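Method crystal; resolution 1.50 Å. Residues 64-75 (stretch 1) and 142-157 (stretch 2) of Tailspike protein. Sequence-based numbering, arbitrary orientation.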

# COMPACT_ATOMS: atom_id res chain seq x y z
N ILE A 64 -28.78 -24.79 -14.88
CA ILE A 64 -28.49 -26.01 -14.14
C ILE A 64 -28.13 -27.14 -15.07
O ILE A 64 -28.88 -27.43 -16.00
CB ILE A 64 -29.73 -26.43 -13.29
CG1 ILE A 64 -30.15 -25.32 -12.34
CG2 ILE A 64 -29.46 -27.78 -12.54
CD1 ILE A 64 -31.56 -25.53 -11.73
N GLY A 65 -26.98 -27.78 -14.88
CA GLY A 65 -26.60 -28.89 -15.75
C GLY A 65 -25.31 -29.51 -15.30
O GLY A 65 -24.60 -28.93 -14.49
N ASP A 66 -25.00 -30.69 -15.85
CA ASP A 66 -23.67 -31.28 -15.76
C ASP A 66 -23.02 -31.16 -17.12
O ASP A 66 -23.56 -31.67 -18.11
CB ASP A 66 -23.78 -32.77 -15.42
CG ASP A 66 -24.36 -33.03 -14.06
OD1 ASP A 66 -24.15 -32.22 -13.13
OD2 ASP A 66 -25.02 -34.07 -13.94
N GLY A 67 -21.88 -30.51 -17.20
CA GLY A 67 -21.20 -30.31 -18.48
C GLY A 67 -21.26 -28.85 -18.94
O GLY A 67 -21.32 -27.92 -18.12
N VAL A 68 -21.23 -28.65 -20.26
CA VAL A 68 -21.03 -27.33 -20.84
C VAL A 68 -22.28 -26.78 -21.52
O VAL A 68 -22.98 -27.50 -22.25
CB VAL A 68 -19.82 -27.34 -21.84
CG1 VAL A 68 -20.11 -28.18 -23.08
CG2 VAL A 68 -19.47 -25.93 -22.29
N LEU A 69 -22.54 -25.49 -21.31
CA LEU A 69 -23.56 -24.74 -22.07
C LEU A 69 -22.78 -23.71 -22.93
O LEU A 69 -22.11 -22.82 -22.38
CB LEU A 69 -24.52 -24.05 -21.09
CG LEU A 69 -25.56 -23.08 -21.68
CD1 LEU A 69 -26.47 -23.80 -22.73
CD2 LEU A 69 -26.43 -22.53 -20.54
N ASN A 70 -22.84 -23.84 -24.25
CA ASN A 70 -22.12 -22.93 -25.19
C ASN A 70 -22.96 -21.75 -25.60
O ASN A 70 -24.13 -21.90 -26.03
CB ASN A 70 -21.73 -23.70 -26.47
CG ASN A 70 -20.85 -24.88 -26.20
OD1 ASN A 70 -21.30 -26.05 -26.18
ND2 ASN A 70 -19.58 -24.61 -26.00
N TRP A 71 -22.39 -20.55 -25.49
CA TRP A 71 -23.02 -19.32 -25.96
C TRP A 71 -22.21 -18.78 -27.13
O TRP A 71 -21.04 -18.36 -26.97
CB TRP A 71 -23.10 -18.30 -24.84
CG TRP A 71 -24.23 -18.54 -23.85
CD1 TRP A 71 -25.04 -19.67 -23.73
CD2 TRP A 71 -24.68 -17.62 -22.87
NE1 TRP A 71 -25.96 -19.47 -22.71
CE2 TRP A 71 -25.76 -18.22 -22.17
CE3 TRP A 71 -24.27 -16.31 -22.49
CZ2 TRP A 71 -26.42 -17.57 -21.08
CZ3 TRP A 71 -24.93 -15.68 -21.45
CH2 TRP A 71 -26.00 -16.31 -20.75
N ASN A 72 -22.86 -18.76 -28.30
CA ASN A 72 -22.18 -18.43 -29.57
C ASN A 72 -22.80 -17.19 -30.19
O ASN A 72 -23.98 -16.91 -29.99
CB ASN A 72 -22.35 -19.61 -30.54
CG ASN A 72 -21.80 -20.89 -29.99
OD1 ASN A 72 -22.36 -21.98 -30.17
ND2 ASN A 72 -20.68 -20.78 -29.34
N ASN A 73 -21.99 -16.44 -30.92
CA ASN A 73 -22.44 -15.23 -31.62
C ASN A 73 -23.13 -14.20 -30.74
O ASN A 73 -24.06 -13.54 -31.17
CB ASN A 73 -23.34 -15.61 -32.82
CG ASN A 73 -22.64 -16.55 -33.76
OD1 ASN A 73 -21.48 -16.33 -34.13
ND2 ASN A 73 -23.34 -17.58 -34.20
N LEU A 74 -22.63 -14.01 -29.54
CA LEU A 74 -23.18 -12.96 -28.71
C LEU A 74 -22.59 -11.66 -29.18
O LEU A 74 -21.37 -11.57 -29.33
CB LEU A 74 -22.80 -13.23 -27.22
CG LEU A 74 -23.41 -12.28 -26.19
CD1 LEU A 74 -24.96 -12.29 -26.32
CD2 LEU A 74 -22.98 -12.69 -24.74
N GLY A 75 -23.42 -10.66 -29.45
CA GLY A 75 -22.95 -9.42 -30.08
C GLY A 75 -22.05 -8.58 -29.18
O GLY A 75 -22.28 -8.49 -27.98
N GLN A 142 -16.81 -39.46 -11.68
CA GLN A 142 -18.04 -38.68 -11.48
C GLN A 142 -18.25 -37.64 -12.58
O GLN A 142 -17.29 -37.08 -13.08
CB GLN A 142 -18.05 -38.01 -10.11
CG GLN A 142 -16.99 -36.93 -9.91
CD GLN A 142 -17.15 -36.25 -8.58
OE1 GLN A 142 -18.27 -36.20 -8.03
NE2 GLN A 142 -16.05 -35.70 -8.05
N VAL A 143 -19.53 -37.41 -12.93
CA VAL A 143 -19.97 -36.43 -13.94
C VAL A 143 -20.80 -35.36 -13.23
O VAL A 143 -21.90 -35.63 -12.74
CB VAL A 143 -20.83 -37.13 -15.02
CG1 VAL A 143 -21.35 -36.14 -16.05
CG2 VAL A 143 -20.00 -38.20 -15.71
N ALA A 144 -20.28 -34.14 -13.21
CA ALA A 144 -20.88 -33.06 -12.44
C ALA A 144 -20.23 -31.76 -12.91
O ALA A 144 -19.27 -31.79 -13.66
CB ALA A 144 -20.59 -33.25 -10.92
N GLY A 145 -20.75 -30.64 -12.42
CA GLY A 145 -20.15 -29.31 -12.67
C GLY A 145 -20.77 -28.64 -13.87
O GLY A 145 -20.96 -29.28 -14.90
N ALA A 146 -21.10 -27.35 -13.72
CA ALA A 146 -21.78 -26.57 -14.77
C ALA A 146 -20.84 -25.47 -15.25
O ALA A 146 -20.51 -24.54 -14.49
CB ALA A 146 -23.06 -25.95 -14.18
N THR A 147 -20.46 -25.54 -16.53
CA THR A 147 -19.59 -24.53 -17.14
C THR A 147 -20.31 -23.81 -18.27
O THR A 147 -20.85 -24.45 -19.20
CB THR A 147 -18.31 -25.21 -17.69
OG1 THR A 147 -17.68 -25.92 -16.61
CG2 THR A 147 -17.32 -24.21 -18.25
N LEU A 148 -20.28 -22.48 -18.21
CA LEU A 148 -20.72 -21.64 -19.34
C LEU A 148 -19.49 -21.41 -20.20
O LEU A 148 -18.48 -20.89 -19.70
CB LEU A 148 -21.25 -20.28 -18.82
CG LEU A 148 -21.96 -19.45 -19.92
CD1 LEU A 148 -23.27 -20.15 -20.38
CD2 LEU A 148 -22.19 -18.02 -19.43
N ARG A 149 -19.57 -21.74 -21.49
CA ARG A 149 -18.49 -21.47 -22.43
C ARG A 149 -18.98 -20.42 -23.42
O ARG A 149 -19.89 -20.70 -24.23
CB ARG A 149 -18.06 -22.74 -23.15
CG ARG A 149 -16.79 -22.55 -23.99
CD ARG A 149 -16.37 -23.82 -24.70
NE ARG A 149 -14.93 -23.77 -24.97
CZ ARG A 149 -14.22 -24.81 -25.38
NH1 ARG A 149 -14.84 -25.96 -25.67
NH2 ARG A 149 -12.89 -24.70 -25.52
N VAL A 150 -18.40 -19.23 -23.34
CA VAL A 150 -18.73 -18.12 -24.25
C VAL A 150 -17.66 -18.14 -25.35
O VAL A 150 -16.47 -17.97 -25.04
CB VAL A 150 -18.76 -16.78 -23.50
CG1 VAL A 150 -18.92 -15.61 -24.47
CG2 VAL A 150 -19.85 -16.78 -22.44
N ASN A 151 -18.08 -18.37 -26.60
CA ASN A 151 -17.12 -18.56 -27.69
C ASN A 151 -17.04 -17.35 -28.61
O ASN A 151 -18.07 -16.86 -29.10
CB ASN A 151 -17.56 -19.77 -28.51
CG ASN A 151 -17.57 -21.09 -27.70
OD1 ASN A 151 -18.60 -21.82 -27.63
ND2 ASN A 151 -16.46 -21.39 -27.11
N SER A 152 -15.81 -16.89 -28.86
CA SER A 152 -15.51 -15.86 -29.85
C SER A 152 -16.43 -14.65 -29.70
O SER A 152 -17.10 -14.25 -30.66
CB SER A 152 -15.58 -16.44 -31.26
OG SER A 152 -14.55 -17.39 -31.41
N ALA A 153 -16.47 -14.08 -28.50
CA ALA A 153 -17.19 -12.83 -28.25
C ALA A 153 -16.20 -11.74 -27.85
O ALA A 153 -15.19 -12.04 -27.19
CB ALA A 153 -18.26 -13.04 -27.15
N ASN A 154 -16.50 -10.50 -28.26
CA ASN A 154 -15.67 -9.35 -27.93
C ASN A 154 -16.50 -8.36 -27.17
O ASN A 154 -17.68 -8.14 -27.50
CB ASN A 154 -15.10 -8.69 -29.19
CG ASN A 154 -14.02 -9.52 -29.87
OD1 ASN A 154 -13.25 -10.24 -29.24
ND2 ASN A 154 -13.97 -9.39 -31.19
N ASN A 155 -15.91 -7.77 -26.14
CA ASN A 155 -16.52 -6.61 -25.45
C ASN A 155 -17.85 -6.97 -24.78
O ASN A 155 -18.91 -6.39 -25.10
CB ASN A 155 -16.71 -5.40 -26.38
CG ASN A 155 -16.94 -4.15 -25.59
OD1 ASN A 155 -16.55 -4.08 -24.42
ND2 ASN A 155 -17.62 -3.17 -26.19
N ILE A 156 -17.79 -7.90 -23.85
CA ILE A 156 -18.98 -8.36 -23.07
C ILE A 156 -18.72 -8.08 -21.63
O ILE A 156 -17.60 -8.34 -21.12
CB ILE A 156 -19.25 -9.89 -23.25
CG1 ILE A 156 -19.11 -10.31 -24.73
CG2 ILE A 156 -20.60 -10.24 -22.61
CD1 ILE A 156 -20.18 -9.75 -25.68
N ILE A 157 -19.72 -7.54 -20.94
CA ILE A 157 -19.57 -7.33 -19.50
C ILE A 157 -20.45 -8.32 -18.75
O ILE A 157 -21.64 -8.43 -19.06
CB ILE A 157 -19.94 -5.83 -19.10
CG1 ILE A 157 -19.07 -4.83 -19.89
CG2 ILE A 157 -19.81 -5.64 -17.57
CD1 ILE A 157 -19.44 -3.38 -19.64
O HOH W 1 -17.64 -26.48 -26.01
O HOH W 2 -20.51 -15.67 -28.10
O HOH W 3 -19.31 -17.20 -31.49
O HOH W 4 -18.84 -10.28 -29.93
O HOH W 5 -19.82 -13.43 -30.91

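Trp71 and Leu148 cover the most surface in this contact, and they meet each other. The two residues lie on neighbouring parallel strands and project to the same face of the sheet, where Leu69 and Val150 join them. Leu148 CD1 sits over one face of the indole, 3.6 Å from the centroid of the Trp71 five-membered ring and only 9° off its normal, a CH-pi arrangement. Leu148 CD1 also lies 3.9 Å from Leu69 CG, so this methyl packs against both residues, while Trp71 CB approaches Val150 CG2 at 4.3 Å.

The backbone holds this packing in register. Trp71 N donates to Arg149 O (2.8 Å) and Trp71 O accepts from Asn151 N (3.0 Å), so that Trp71 bridges the residues flanking its partner Val150, as expected of parallel strands. Leu69 repeats the pattern, with Leu69 N to Thr147 O and Leu69 O to Arg149 N both at 2.9 Å.

Further along the chain, Leu74 continues the apolar contact: Leu74 CD2 lies 4.0 Å from Ile156 CG2. Here the backbones are joined through water instead of directly. Water 2 accepts from Leu74 N (3.1 Å) and donates to Trp71 O (3.0 Å) and Asn151 O (2.9 Å), linking the diverging chains.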